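Long-range contacts in subclass B1 metallo-beta-lactamase (Myroides odoratimimus, PDB 6T5L), which probably hydrolyses the beta-lactam ring of antibiotics, carbapenems among them, with the help of zinc ions bound in its active site: residues V152-F157 / D164-Y169; T203-K208 / Y232-F237. All coordinates share one frame; numbering follows the deposited sequence.

Interaction 1. Residues V152-F157 / D164-Y169; sequences VYAEYF and DNVVGY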
loop_
_atom_site.group_PDB
_atom_site.type_symbol
_atom_site.label_atom_id
_atom_site.label_comp_id
_atom_site.label_asym_id
_atom_site.label_seq_id
_atom_site.Cartn_x
_atom_site.Cartn_y
_atom_site.Cartn_z
ATOM N N VAL A 152 2.781 13.625 -1.690
ATOM C CA VAL A 152 2.837 12.178 -1.634
ATOM C C VAL A 152 2.841 11.657 -3.069
ATOM O O VAL A 152 2.227 12.245 -3.975
ATOM C CB VAL A 152 1.656 11.600 -0.808
ATOM C CG1 VAL A 152 0.344 11.579 -1.570
ATOM C CG2 VAL A 152 2.011 10.201 -0.343
ATOM N N TYR A 153 3.547 10.553 -3.272
ATOM C CA TYR A 153 3.920 10.041 -4.589
ATOM C C TYR A 153 3.584 8.556 -4.682
ATOM O O TYR A 153 3.636 7.812 -3.689
ATOM C CB TYR A 153 5.439 10.254 -4.857
ATOM C CG TYR A 153 5.921 11.696 -4.742
ATOM C CD1 TYR A 153 6.252 12.259 -3.503
ATOM C CD2 TYR A 153 6.057 12.484 -5.871
ATOM C CE1 TYR A 153 6.659 13.558 -3.407
ATOM C CE2 TYR A 153 6.462 13.777 -5.784
ATOM C CZ TYR A 153 6.772 14.321 -4.549
ATOM O OH TYR A 153 7.189 15.626 -4.419
ATOM N N ALA A 154 3.274 8.111 -5.879
ATOM C CA ALA A 154 3.238 6.685 -6.202
ATOM C C ALA A 154 4.080 6.586 -7.447
ATOM O O ALA A 154 4.017 7.493 -8.274
ATOM C CB ALA A 154 1.817 6.137 -6.486
ATOM N N GLU A 155 4.846 5.512 -7.600
ATOM C CA GLU A 155 5.718 5.386 -8.762
ATOM C C GLU A 155 5.855 3.924 -9.161
ATOM O O GLU A 155 6.010 3.044 -8.319
ATOM C CB GLU A 155 7.117 5.990 -8.508
ATOM C CG GLU A 155 7.973 5.978 -9.790
ATOM C CD GLU A 155 9.156 6.957 -9.764
ATOM O OE1 GLU A 155 10.049 6.828 -10.607
ATOM O OE2 GLU A 155 9.195 7.879 -8.898
ATOM N N TYR A 156 5.851 3.677 -10.455
ATOM C CA TYR A 156 6.127 2.355 -11.006
ATOM C C TYR A 156 7.595 2.232 -11.434
ATOM O O TYR A 156 8.078 3.042 -12.243
ATOM C CB TYR A 156 5.235 2.099 -12.214
ATOM C CG TYR A 156 5.544 0.847 -12.979
ATOM C CD1 TYR A 156 5.109 -0.389 -12.502
ATOM C CD2 TYR A 156 6.228 0.887 -14.194
ATOM C CE1 TYR A 156 5.338 -1.544 -13.186
ATOM C CE2 TYR A 156 6.436 -0.266 -14.915
ATOM C CZ TYR A 156 5.974 -1.485 -14.398
ATOM O OH TYR A 156 6.200 -2.672 -15.040
ATOM N N PHE A 157 8.264 1.165 -10.949
ATOM C CA PHE A 157 9.684 0.933 -11.155
ATOM C C PHE A 157 9.952 -0.262 -12.053
ATOM O O PHE A 157 11.090 -0.420 -12.480
ATOM C CB PHE A 157 10.444 0.733 -9.813
ATOM C CG PHE A 157 10.586 1.983 -9.027
ATOM C CD1 PHE A 157 11.697 2.814 -9.193
ATOM C CD2 PHE A 157 9.614 2.361 -8.144
ATOM C CE1 PHE A 157 11.833 3.990 -8.481
ATOM C CE2 PHE A 157 9.729 3.556 -7.428
ATOM C CZ PHE A 157 10.843 4.377 -7.627
ATOM N N ASP A 164 2.055 -4.753 -12.437
ATOM C CA ASP A 164 1.594 -3.391 -12.228
ATOM C C ASP A 164 2.050 -2.765 -10.930
ATOM O O ASP A 164 1.760 -1.592 -10.700
ATOM C CB ASP A 164 0.057 -3.372 -12.298
ATOM C CG ASP A 164 -0.652 -4.168 -11.134
ATOM O OD1 ASP A 164 -0.274 -5.300 -10.764
ATOM O OD2 ASP A 164 -1.659 -3.622 -10.620
ATOM N N ASN A 165 2.768 -3.509 -10.088
ATOM C CA ASN A 165 2.957 -3.066 -8.718
ATOM C C ASN A 165 3.641 -1.687 -8.711
ATOM O O ASN A 165 4.629 -1.454 -9.437
ATOM C CB ASN A 165 3.741 -4.104 -7.900
ATOM C CG ASN A 165 4.951 -4.720 -8.597
ATOM O OD1 ASN A 165 5.335 -5.839 -8.218
ATOM N ND2 ASN A 165 5.529 -4.059 -9.566
ATOM N N VAL A 166 3.079 -0.734 -7.915
ATOM C CA VAL A 166 3.668 0.590 -7.685
ATOM C C VAL A 166 4.104 0.742 -6.207
ATOM O O VAL A 166 3.658 -0.044 -5.334
ATOM C CB VAL A 166 2.709 1.738 -8.077
ATOM C CG1 VAL A 166 2.371 1.727 -9.549
ATOM C CG2 VAL A 166 1.357 1.778 -7.290
ATOM N N VAL A 167 4.933 1.820 -5.942
ATOM C CA VAL A 167 5.522 2.102 -4.630
ATOM C C VAL A 167 5.061 3.488 -4.169
ATOM O O VAL A 167 4.975 4.426 -4.971
ATOM C CB VAL A 167 7.059 1.969 -4.717
ATOM C CG1 VAL A 167 7.759 2.136 -3.345
ATOM C CG2 VAL A 167 7.372 0.596 -5.260
ATOM N N GLY A 168 4.685 3.589 -2.913
ATOM C CA GLY A 168 4.283 4.865 -2.354
ATOM C C GLY A 168 5.480 5.468 -1.628
ATOM O O GLY A 168 6.355 4.755 -1.113
ATOM N N TYR A 169 5.544 6.798 -1.662
ATOM C CA TYR A 169 6.630 7.564 -1.109
ATOM C C TYR A 169 6.138 8.866 -0.503
ATOM O O TYR A 169 5.462 9.662 -1.177
ATOM C CB TYR A 169 7.647 7.878 -2.200
ATOM C CG TYR A 169 8.886 8.575 -1.728
ATOM C CD1 TYR A 169 9.581 8.113 -0.638
ATOM C CD2 TYR A 169 9.367 9.684 -2.392
ATOM C CE1 TYR A 169 10.781 8.745 -0.213
ATOM C CE2 TYR A 169 10.542 10.308 -1.999
ATOM C CZ TYR A 169 11.234 9.845 -0.894
ATOM O OH TYR A 169 12.388 10.453 -0.475
HETATM O O HOH W 1 7.333 -0.962 -9.675
#
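Y153 and Y169 face each other as an antiparallel hydrogen-bonded pair and satisfy one another's backbones: Y153 N gives its hydrogen to Y169 O at 3.0 Å, and Y169 N returns one to Y153 O. Two residues on, E155 and V167 repeat the exchange, with E155 N 2.8 Å from V167 O and V167 N bonded to E155 O. Between these pairs lies the non-hydrogen-bonded pair A154 and G168, whose alpha carbons still serve the carbonyls: A154 CA is 3.1 Å from V167 O, and G168 CA makes a similar CA-H...O contact with Y153 O. Their backbones bond outward, A154 to L143 and G168 to F177 on the adjacent strands, as Y156 and V166 do to N141 and T95. Beyond E155 and V167 one water takes over, accepting from F157 N at 2.6 Å and donating to N165 O. With CG anti to the backbone N, chi1 172° swings the Y156 ring toward the D164-N165 backbone, N165 O meeting its edge 3.3 Å from Y156 CD1; Y156 OH bonds to K163 O. The side chains of Y153 and Y169 lie side by side, pointing the same way, CD1 of Y153 4.2 Å from CD2 of Y169, which suits amphipathic residues on a partly exposed face. On that face E155 OE1 forms a salt bridge with K210 NZ. D164 OD1 bonds to T162 OG1 and OD2 to T121 OG1. The hairpin forms two inner strands of its sheet, between 142-147 and 175-179; helix 200-210 packs on F157, and helix 119-127 touches Y156 and D164.

Interaction 2. Residues T203-K208 / Y232-F237; sequences TVEKVK and YTIKLF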
loop_
_atom_site.group_PDB
_atom_site.type_symbol
_atom_site.label_atom_id
_atom_site.label_comp_id
_atom_site.label_asym_id
_atom_site.label_seq_id
_atom_site.Cartn_x
_atom_site.Cartn_y
_atom_site.Cartn_z
ATOM N N THR A 203 13.984 -4.728 -10.549
ATOM C CA THR A 203 12.990 -3.724 -10.159
ATOM C C THR A 203 13.328 -3.142 -8.786
ATOM O O THR A 203 13.281 -1.934 -8.588
ATOM C CB THR A 203 11.577 -4.304 -10.143
ATOM O OG1 THR A 203 11.163 -4.596 -11.480
ATOM C CG2 THR A 203 10.583 -3.287 -9.594
ATOM N N VAL A 204 13.642 -3.982 -7.805
ATOM C CA VAL A 204 13.827 -3.439 -6.449
ATOM C C VAL A 204 15.184 -2.700 -6.353
ATOM O O VAL A 204 15.325 -1.720 -5.576
ATOM C CB VAL A 204 13.678 -4.554 -5.381
ATOM C CG1 VAL A 204 14.099 -4.048 -3.937
ATOM C CG2 VAL A 204 12.249 -5.173 -5.397
ATOM N N GLU A 205 16.173 -3.111 -7.161
ATOM C CA GLU A 205 17.420 -2.349 -7.272
ATOM C C GLU A 205 17.133 -0.889 -7.654
ATOM O O GLU A 205 17.775 0.036 -7.148
ATOM C CB GLU A 205 18.346 -3.004 -8.309
ATOM C CG GLU A 205 19.104 -4.228 -7.807
ATOM C CD GLU A 205 19.801 -4.990 -8.927
ATOM O OE1 GLU A 205 19.769 -4.507 -10.078
ATOM O OE2 GLU A 205 20.365 -6.074 -8.659
ATOM N N LYS A 206 16.137 -0.674 -8.519
ATOM C CA LYS A 206 15.755 0.670 -8.921
ATOM C C LYS A 206 15.083 1.422 -7.774
ATOM O O LYS A 206 15.358 2.619 -7.549
ATOM C CB LYS A 206 14.822 0.590 -10.145
ATOM C CG LYS A 206 15.468 0.151 -11.420
ATOM C CD LYS A 206 14.384 -0.086 -12.523
ATOM C CE LYS A 206 14.913 -0.896 -13.707
ATOM N NZ LYS A 206 13.941 -0.906 -14.856
ATOM N N VAL A 207 14.188 0.744 -7.043
ATOM C CA VAL A 207 13.596 1.352 -5.850
ATOM C C VAL A 207 14.689 1.761 -4.855
ATOM O O VAL A 207 14.632 2.823 -4.227
ATOM C CB VAL A 207 12.590 0.376 -5.208
ATOM C CG1 VAL A 207 12.149 0.940 -3.885
ATOM C CG2 VAL A 207 11.415 0.039 -6.203
ATOM N N LYS A 208 15.674 0.911 -4.676
ATOM C CA LYS A 208 16.748 1.204 -3.750
ATOM C C LYS A 208 17.548 2.416 -4.206
ATOM O O LYS A 208 17.917 3.290 -3.394
ATOM C CB LYS A 208 17.648 -0.020 -3.643
ATOM C CG LYS A 208 18.828 0.147 -2.776
ATOM C CD LYS A 208 19.668 -1.098 -2.797
ATOM C CE LYS A 208 21.144 -0.768 -2.511
ATOM N NZ LYS A 208 21.555 -1.495 -1.299
ATOM N N TYR A 232 17.297 -7.264 1.226
ATOM C CA TYR A 232 16.895 -8.645 1.402
ATOM C C TYR A 232 16.015 -9.115 0.227
ATOM O O TYR A 232 16.182 -10.228 -0.272
ATOM C CB TYR A 232 16.201 -8.798 2.762
ATOM C CG TYR A 232 15.639 -10.177 2.902
ATOM C CD1 TYR A 232 16.433 -11.243 3.420
ATOM C CD2 TYR A 232 14.356 -10.448 2.442
ATOM C CE1 TYR A 232 15.904 -12.552 3.482
ATOM C CE2 TYR A 232 13.833 -11.751 2.486
ATOM C CZ TYR A 232 14.583 -12.781 3.011
ATOM O OH TYR A 232 13.978 -14.009 3.051
ATOM N N THR A 233 15.130 -8.253 -0.281
ATOM C CA THR A 233 14.261 -8.638 -1.401
ATOM C C THR A 233 15.056 -8.772 -2.699
ATOM O O THR A 233 14.820 -9.693 -3.486
ATOM C CB THR A 233 13.109 -7.616 -1.537
ATOM O OG1 THR A 233 12.338 -7.563 -0.312
ATOM C CG2 THR A 233 12.158 -7.953 -2.669
ATOM N N ILE A 234 16.030 -7.889 -2.925
ATOM C CA ILE A 234 16.894 -8.027 -4.094
ATOM C C ILE A 234 17.552 -9.398 -4.086
ATOM O O ILE A 234 17.680 -10.054 -5.131
ATOM C CB ILE A 234 17.957 -6.911 -4.101
ATOM C CG1 ILE A 234 17.337 -5.539 -4.347
ATOM C CG2 ILE A 234 19.137 -7.243 -5.090
ATOM C CD1 ILE A 234 18.337 -4.396 -3.982
ATOM N N LYS A 235 18.073 -9.810 -2.924
ATOM C CA LYS A 235 18.893 -11.012 -2.873
ATOM C C LYS A 235 18.023 -12.260 -2.948
ATOM O O LYS A 235 18.417 -13.243 -3.586
ATOM C CB LYS A 235 19.769 -11.020 -1.610
ATOM N N LEU A 236 16.830 -12.196 -2.336
ATOM C CA LEU A 236 15.847 -13.272 -2.429
ATOM C C LEU A 236 15.551 -13.690 -3.866
ATOM O O LEU A 236 15.424 -14.881 -4.137
ATOM C CB LEU A 236 14.533 -12.845 -1.750
ATOM C CG LEU A 236 13.517 -13.972 -1.521
ATOM C CD1 LEU A 236 14.117 -15.078 -0.630
ATOM C CD2 LEU A 236 12.259 -13.356 -0.873
ATOM N N PHE A 237 15.391 -12.735 -4.793
ATOM C CA PHE A 237 15.015 -13.079 -6.167
ATOM C C PHE A 237 16.168 -13.003 -7.163
ATOM O O PHE A 237 15.944 -13.158 -8.365
ATOM C CB PHE A 237 13.850 -12.190 -6.624
ATOM C CG PHE A 237 12.556 -12.495 -5.903
ATOM C CD1 PHE A 237 11.798 -13.605 -6.242
ATOM C CD2 PHE A 237 12.133 -11.705 -4.874
ATOM C CE1 PHE A 237 10.639 -13.914 -5.567
ATOM C CE2 PHE A 237 10.971 -11.998 -4.213
ATOM C CZ PHE A 237 10.218 -13.121 -4.571
#
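Two antiparallel helices, 200-210 and 228-237, pack side by side here, their short segments crossing at -163° with axes 9.2 Å apart at closest approach. I234 fills the interface. Its CG1 sits anti to the carbonyl carbon (chi1 -68°), which carries the longer branch across to the first helix, where CG1 meets V204 CG1 at 3.6 Å. The terminal CD1 goes further, touching K208 CD at 3.7 Å and E205 CG at 3.9 Å, one turn of helix apart. The forked shape of isoleucine suits this place: CG1 and CD1 meet a buried valine and the methylene groups of two charged, exposed residues, E205 and K208, while CG2 lies beside the E205 side chain. On the buried side the other methyl of V204, CG2, reaches T233 CG2 at 3.9 Å. T233 thus turns its methyl to the neighbouring helix, while its hydroxyl bonds to L229 O in its own helix and to K183 N. No hydrogen bond joins the two segments; a salt bridge from K208 NZ to D231 OD1, just before the segment, ties the helices. Such an apolar seam edged by charged side chains is characteristic of paired amphipathic helices, here on the outside of the metallo-beta-lactamase alpha-beta/beta-alpha sandwich.

In the fold
Interaction 1 lies deep in the fold, its centre about 9 Å from the centre of the chain, whereas interaction 2, at about 17 Å, is only partly buried. Their chemistry follows: the strands of 152-157 and 164-169 are joined mainly by backbone hydrogen bonds, the helices of 203-208 and 232-237 by side-chain methyls and methylenes, since helices satisfy much of their backbone internally. The two contacts hold different elements but touch chiefly where F157 and V167 meet helix 200-210, F157 CD2 lying 3.5 Å from V207 CG2. Helix 200-210 therefore lies between the hairpin, which it meets through V207, and helix 228-237, which it meets through V204.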